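Local coordinates for D,D-dipeptidase/D,D-carboxypeptidase (Enterococcus faecalis, PDB 4MUQ), which acts as a zinc-dependent D,D-peptidase in vancomycin resistance, binding a D-Ala-D-Ala phosphinate analogue at its metal site and probably hydrolysing the dipeptide D-Ala-D-Ala, at residues Ala211-Ala220 with Asn240-Arg251. Numbering follows the deposited sequence.
Sequences AEIEIYYVPA and NNIDGFVVTIWR. With PE3 (3,6,9,12,15,18,21,24,27,30,33,36,39-tridecaoxahentetracontane-1,41-diol), chain I.
Strands 213-219 and 244-250 run antiparallel at the middle of a four-stranded antiparallel sheet, their axes 4.6 Å apart at closest, with Glu214-Ile249, Tyr216-Val247 and Val218-Phe245 as the hydrogen-bonded pairs between them. One face carries Ile213, Ile215, Tyr217, Val246, Thr248 and Trp250; there Ile215 and Val246, beta-branched and apolar, pack against helices 176-183 and 187-194, while Thr248 OG1 hydrogen-bonds to His176 NE2. Ile213 CD1 lies over the Trp250 six-membered ring, 3.7 Å from its centroid, a CH-pi contact; C42 of the bound PE3 lies over the ring's opposite face. On the face toward strand 224-230, the Tyr216 ring lies over Val247, whose CB is 3.9 Å from the ring centroid. A chi1 of 62°, placing CG between the backbone N and carbonyl carbon, folds the ring across to this neighbour. Near the chain end, Arg251 grips Glu214 side-on in a salt bridge, NH2 and NE both donating to OE1, at 2.6 and 2.9 Å. At the pair's other end, Asn240 suits the turn into strand 244-250 because its OD1 accepts from Ile242 N (an Asx turn), Asp243 N and Gly244 N. Its ND2 and Tyr217 OH reach Asp243 OD1 from opposite faces of the carboxylate, the hydroxyl donating at 2.7 Å.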
loop_
_atom_site.group_PDB
_atom_site.type_symbol
_atom_site.label_atom_id
_atom_site.label_comp_id
_atom_site.label_asym_id
_atom_site.label_seq_id
_atom_site.Cartn_x
_atom_site.Cartn_y
_atom_site.Cartn_z
ATOM N N ALA A 211 -16.804 -13.807 -8.107
ATOM C CA ALA A 211 -17.802 -12.762 -8.302
ATOM C C ALA A 211 -17.217 -11.478 -8.899
ATOM O O ALA A 211 -16.002 -11.257 -8.886
ATOM C CB ALA A 211 -18.516 -12.467 -6.997
ATOM N N GLU A 212 -18.099 -10.638 -9.430
ATOM C CA GLU A 212 -17.708 -9.337 -9.944
ATOM C C GLU A 212 -17.441 -8.386 -8.793
ATOM O O GLU A 212 -18.046 -8.500 -7.725
ATOM C CB GLU A 212 -18.816 -8.765 -10.829
ATOM C CG GLU A 212 -19.047 -9.548 -12.103
ATOM C CD GLU A 212 -20.352 -9.181 -12.774
ATOM O OE1 GLU A 212 -21.364 -9.022 -12.058
ATOM O OE2 GLU A 212 -20.365 -9.054 -14.017
ATOM N N ILE A 213 -16.532 -7.446 -9.017
ATOM C CA ILE A 213 -16.247 -6.414 -8.036
ATOM C C ILE A 213 -16.427 -5.057 -8.698
ATOM O O ILE A 213 -15.938 -4.833 -9.805
ATOM C CB ILE A 213 -14.804 -6.532 -7.505
ATOM C CG1 ILE A 213 -14.577 -7.925 -6.905
ATOM C CG2 ILE A 213 -14.499 -5.414 -6.508
ATOM C CD1 ILE A 213 -13.115 -8.223 -6.596
ATOM N N GLU A 214 -17.151 -4.165 -8.033
ATOM C CA GLU A 214 -17.300 -2.800 -8.520
ATOM C C GLU A 214 -16.558 -1.839 -7.617
ATOM O O GLU A 214 -16.511 -2.026 -6.396
ATOM C CB GLU A 214 -18.770 -2.401 -8.600
ATOM C CG GLU A 214 -19.529 -3.095 -9.710
ATOM C CD GLU A 214 -20.916 -2.524 -9.900
ATOM O OE1 GLU A 214 -21.770 -2.738 -9.017
ATOM O OE2 GLU A 214 -21.147 -1.856 -10.932
ATOM N N ILE A 215 -15.963 -0.817 -8.222
ATOM C CA ILE A 215 -15.183 0.178 -7.493
ATOM C C ILE A 215 -15.603 1.568 -7.954
ATOM O O ILE A 215 -15.807 1.800 -9.154
ATOM C CB ILE A 215 -13.692 0.007 -7.773
ATOM C CG1 ILE A 215 -13.245 -1.401 -7.397
ATOM C CG2 ILE A 215 -12.871 1.010 -6.978
ATOM C CD1 ILE A 215 -11.857 -1.725 -7.860
ATOM N N TYR A 216 -15.754 2.490 -7.009
ATOM C CA TYR A 216 -16.081 3.865 -7.372
ATOM C C TYR A 216 -15.561 4.871 -6.357
ATOM O O TYR A 216 -15.272 4.533 -5.204
ATOM C CB TYR A 216 -17.589 4.052 -7.636
ATOM C CG TYR A 216 -18.511 3.772 -6.468
ATOM C CD1 TYR A 216 -19.014 4.812 -5.691
ATOM C CD2 TYR A 216 -18.894 2.474 -6.157
ATOM C CE1 TYR A 216 -19.869 4.562 -4.635
ATOM C CE2 TYR A 216 -19.749 2.214 -5.102
ATOM C CZ TYR A 216 -20.231 3.265 -4.345
ATOM O OH TYR A 216 -21.084 3.015 -3.293
ATOM N N TYR A 217 -15.434 6.110 -6.816
ATOM C CA TYR A 217 -14.944 7.209 -6.004
ATOM C C TYR A 217 -16.106 8.065 -5.524
ATOM O O TYR A 217 -17.073 8.273 -6.256
ATOM C CB TYR A 217 -13.985 8.059 -6.837
ATOM C CG TYR A 217 -13.574 9.356 -6.183
ATOM C CD1 TYR A 217 -12.610 9.380 -5.180
ATOM C CD2 TYR A 217 -14.139 10.558 -6.579
ATOM C CE1 TYR A 217 -12.233 10.566 -4.591
ATOM C CE2 TYR A 217 -13.767 11.746 -5.992
ATOM C CZ TYR A 217 -12.809 11.741 -4.997
ATOM O OH TYR A 217 -12.441 12.934 -4.417
ATOM N N VAL A 218 -16.004 8.543 -4.286
ATOM C CA VAL A 218 -16.976 9.454 -3.699
ATOM C C VAL A 218 -16.218 10.642 -3.120
ATOM O O VAL A 218 -15.418 10.476 -2.204
ATOM C CB VAL A 218 -17.775 8.776 -2.565
ATOM C CG1 VAL A 218 -18.763 9.755 -1.946
ATOM C CG2 VAL A 218 -18.503 7.543 -3.078
ATOM N N PRO A 219 -16.440 11.848 -3.657
ATOM C CA PRO A 219 -15.747 13.014 -3.092
ATOM C C PRO A 219 -16.219 13.332 -1.670
ATOM O O PRO A 219 -17.408 13.222 -1.366
ATOM C CB PRO A 219 -16.159 14.147 -4.038
ATOM C CG PRO A 219 -17.493 13.720 -4.583
ATOM C CD PRO A 219 -17.377 12.224 -4.733
ATOM N N ALA A 220 -15.298 13.737 -0.805
ATOM C CA ALA A 220 -15.664 14.088 0.561
ATOM C C ALA A 220 -16.338 15.449 0.620
ATOM O O ALA A 220 -15.885 16.411 -0.004
ATOM C CB ALA A 220 -14.441 14.074 1.463
ATOM N N ASN A 240 -8.621 8.274 0.355
ATOM C CA ASN A 240 -7.463 8.324 -0.535
ATOM C C ASN A 240 -6.346 9.238 -0.026
ATOM O O ASN A 240 -5.325 9.424 -0.699
ATOM C CB ASN A 240 -7.849 8.667 -1.975
ATOM C CG ASN A 240 -8.400 10.080 -2.136
ATOM O OD1 ASN A 240 -8.411 10.894 -1.200
ATOM N ND2 ASN A 240 -8.869 10.380 -3.345
ATOM N N ASN A 241 -6.565 9.795 1.164
ATOM C CA ASN A 241 -5.617 10.678 1.857
ATOM C C ASN A 241 -5.607 12.105 1.328
ATOM O O ASN A 241 -4.778 12.923 1.733
ATOM C CB ASN A 241 -4.180 10.114 1.857
ATOM C CG ASN A 241 -3.376 10.595 3.042
ATOM O OD1 ASN A 241 -3.899 10.730 4.152
ATOM N ND2 ASN A 241 -2.084 10.864 2.818
ATOM N N ILE A 242 -6.548 12.413 0.438
ATOM C CA ILE A 242 -6.527 13.705 -0.238
ATOM C C ILE A 242 -7.882 14.408 -0.222
ATOM O O ILE A 242 -8.018 15.519 0.293
ATOM C CB ILE A 242 -6.088 13.561 -1.716
ATOM C CG1 ILE A 242 -4.787 12.767 -1.837
ATOM C CG2 ILE A 242 -5.954 14.934 -2.373
ATOM C CD1 ILE A 242 -4.395 12.487 -3.284
ATOM N N ASP A 243 -8.893 13.758 -0.785
ATOM C CA ASP A 243 -10.120 14.475 -1.070
ATOM C C ASP A 243 -11.374 13.627 -1.074
ATOM O O ASP A 243 -12.440 14.150 -1.346
ATOM C CB ASP A 243 -9.987 15.222 -2.410
ATOM C CG ASP A 243 -9.568 14.303 -3.562
ATOM O OD1 ASP A 243 -9.939 13.112 -3.546
ATOM O OD2 ASP A 243 -8.880 14.786 -4.493
ATOM N N GLY A 244 -11.277 12.336 -0.790
ATOM C CA GLY A 244 -12.466 11.504 -0.869
ATOM C C GLY A 244 -12.234 10.040 -0.555
ATOM O O GLY A 244 -11.217 9.646 0.054
ATOM N N PHE A 245 -13.190 9.228 -0.995
ATOM C CA PHE A 245 -13.258 7.836 -0.613
ATOM C C PHE A 245 -13.311 6.940 -1.839
ATOM O O PHE A 245 -13.862 7.320 -2.883
ATOM C CB PHE A 245 -14.493 7.590 0.262
ATOM C CG PHE A 245 -14.537 8.428 1.512
ATOM C CD1 PHE A 245 -13.813 8.052 2.641
ATOM C CD2 PHE A 245 -15.286 9.595 1.558
ATOM C CE1 PHE A 245 -13.852 8.820 3.795
ATOM C CE2 PHE A 245 -15.326 10.372 2.711
ATOM C CZ PHE A 245 -14.607 9.981 3.833
ATOM N N VAL A 246 -12.741 5.748 -1.703
ATOM C CA VAL A 246 -12.875 4.702 -2.700
ATOM C C VAL A 246 -13.669 3.554 -2.087
ATOM O O VAL A 246 -13.321 3.041 -1.012
ATOM C CB VAL A 246 -11.508 4.205 -3.178
ATOM C CG1 VAL A 246 -11.675 3.060 -4.171
ATOM C CG2 VAL A 246 -10.752 5.348 -3.820
ATOM N N VAL A 247 -14.734 3.161 -2.772
ATOM C CA VAL A 247 -15.638 2.123 -2.301
ATOM C C VAL A 247 -15.482 0.882 -3.173
ATOM O O VAL A 247 -15.520 0.976 -4.409
ATOM C CB VAL A 247 -17.111 2.606 -2.355
ATOM C CG1 VAL A 247 -18.050 1.526 -1.847
ATOM C CG2 VAL A 247 -17.264 3.895 -1.553
ATOM N N THR A 248 -15.320 -0.274 -2.529
ATOM C CA THR A 248 -15.161 -1.547 -3.221
ATOM C C THR A 248 -16.306 -2.464 -2.817
ATOM O O THR A 248 -16.486 -2.756 -1.635
ATOM C CB THR A 248 -13.798 -2.212 -2.873
ATOM O OG1 THR A 248 -12.734 -1.308 -3.195
ATOM C CG2 THR A 248 -13.606 -3.492 -3.662
ATOM N N ILE A 249 -17.091 -2.901 -3.799
ATOM C CA ILE A 249 -18.267 -3.725 -3.546
ATOM C C ILE A 249 -18.088 -5.086 -4.197
ATOM O O ILE A 249 -17.826 -5.172 -5.393
ATOM C CB ILE A 249 -19.534 -3.084 -4.146
ATOM C CG1 ILE A 249 -19.717 -1.646 -3.653
ATOM C CG2 ILE A 249 -20.759 -3.944 -3.852
ATOM C CD1 ILE A 249 -19.894 -1.536 -2.171
ATOM N N TRP A 250 -18.226 -6.146 -3.408
ATOM C CA TRP A 250 -18.107 -7.499 -3.914
ATOM C C TRP A 250 -19.517 -8.031 -4.172
ATOM O O TRP A 250 -20.342 -8.129 -3.257
ATOM C CB TRP A 250 -17.315 -8.370 -2.928
ATOM C CG TRP A 250 -15.938 -7.794 -2.605
ATOM C CD1 TRP A 250 -15.665 -6.592 -2.000
ATOM C CD2 TRP A 250 -14.665 -8.402 -2.867
ATOM N NE1 TRP A 250 -14.306 -6.418 -1.878
ATOM C CE2 TRP A 250 -13.670 -7.514 -2.401
ATOM C CE3 TRP A 250 -14.271 -9.613 -3.449
ATOM C CZ2 TRP A 250 -12.307 -7.799 -2.503
ATOM C CZ3 TRP A 250 -12.918 -9.895 -3.548
ATOM C CH2 TRP A 250 -11.952 -8.992 -3.078
ATOM N N ARG A 251 -19.797 -8.333 -5.437
ATOM C CA ARG A 251 -21.140 -8.712 -5.870
ATOM C C ARG A 251 -21.462 -10.169 -5.567
ATOM O O ARG A 251 -20.576 -10.954 -5.242
ATOM C CB ARG A 251 -21.310 -8.433 -7.363
ATOM C CG ARG A 251 -21.353 -6.952 -7.708
ATOM C CD ARG A 251 -22.494 -6.272 -6.970
ATOM N NE ARG A 251 -22.732 -4.912 -7.444
ATOM C CZ ARG A 251 -23.794 -4.188 -7.106
ATOM N NH1 ARG A 251 -24.708 -4.699 -6.295
ATOM N NH2 ARG A 251 -23.946 -2.956 -7.577
HETATM O O43 PE3 I . -14.045 -10.901 0.948
HETATM C C42 PE3 I . -12.961 -10.042 0.577
HETATM C C41 PE3 I . -12.551 -9.150 1.755
HETATM O O40 PE3 I . -13.648 -8.316 2.191
HETATM C C39 PE3 I . -13.216 -7.485 3.295
HETATM C C38 PE3 I . -14.322 -6.565 3.824
HETATM O O37 PE3 I . -15.451 -7.313 4.306
HETATM O O HOH W 1 -13.361 16.830 -1.290
#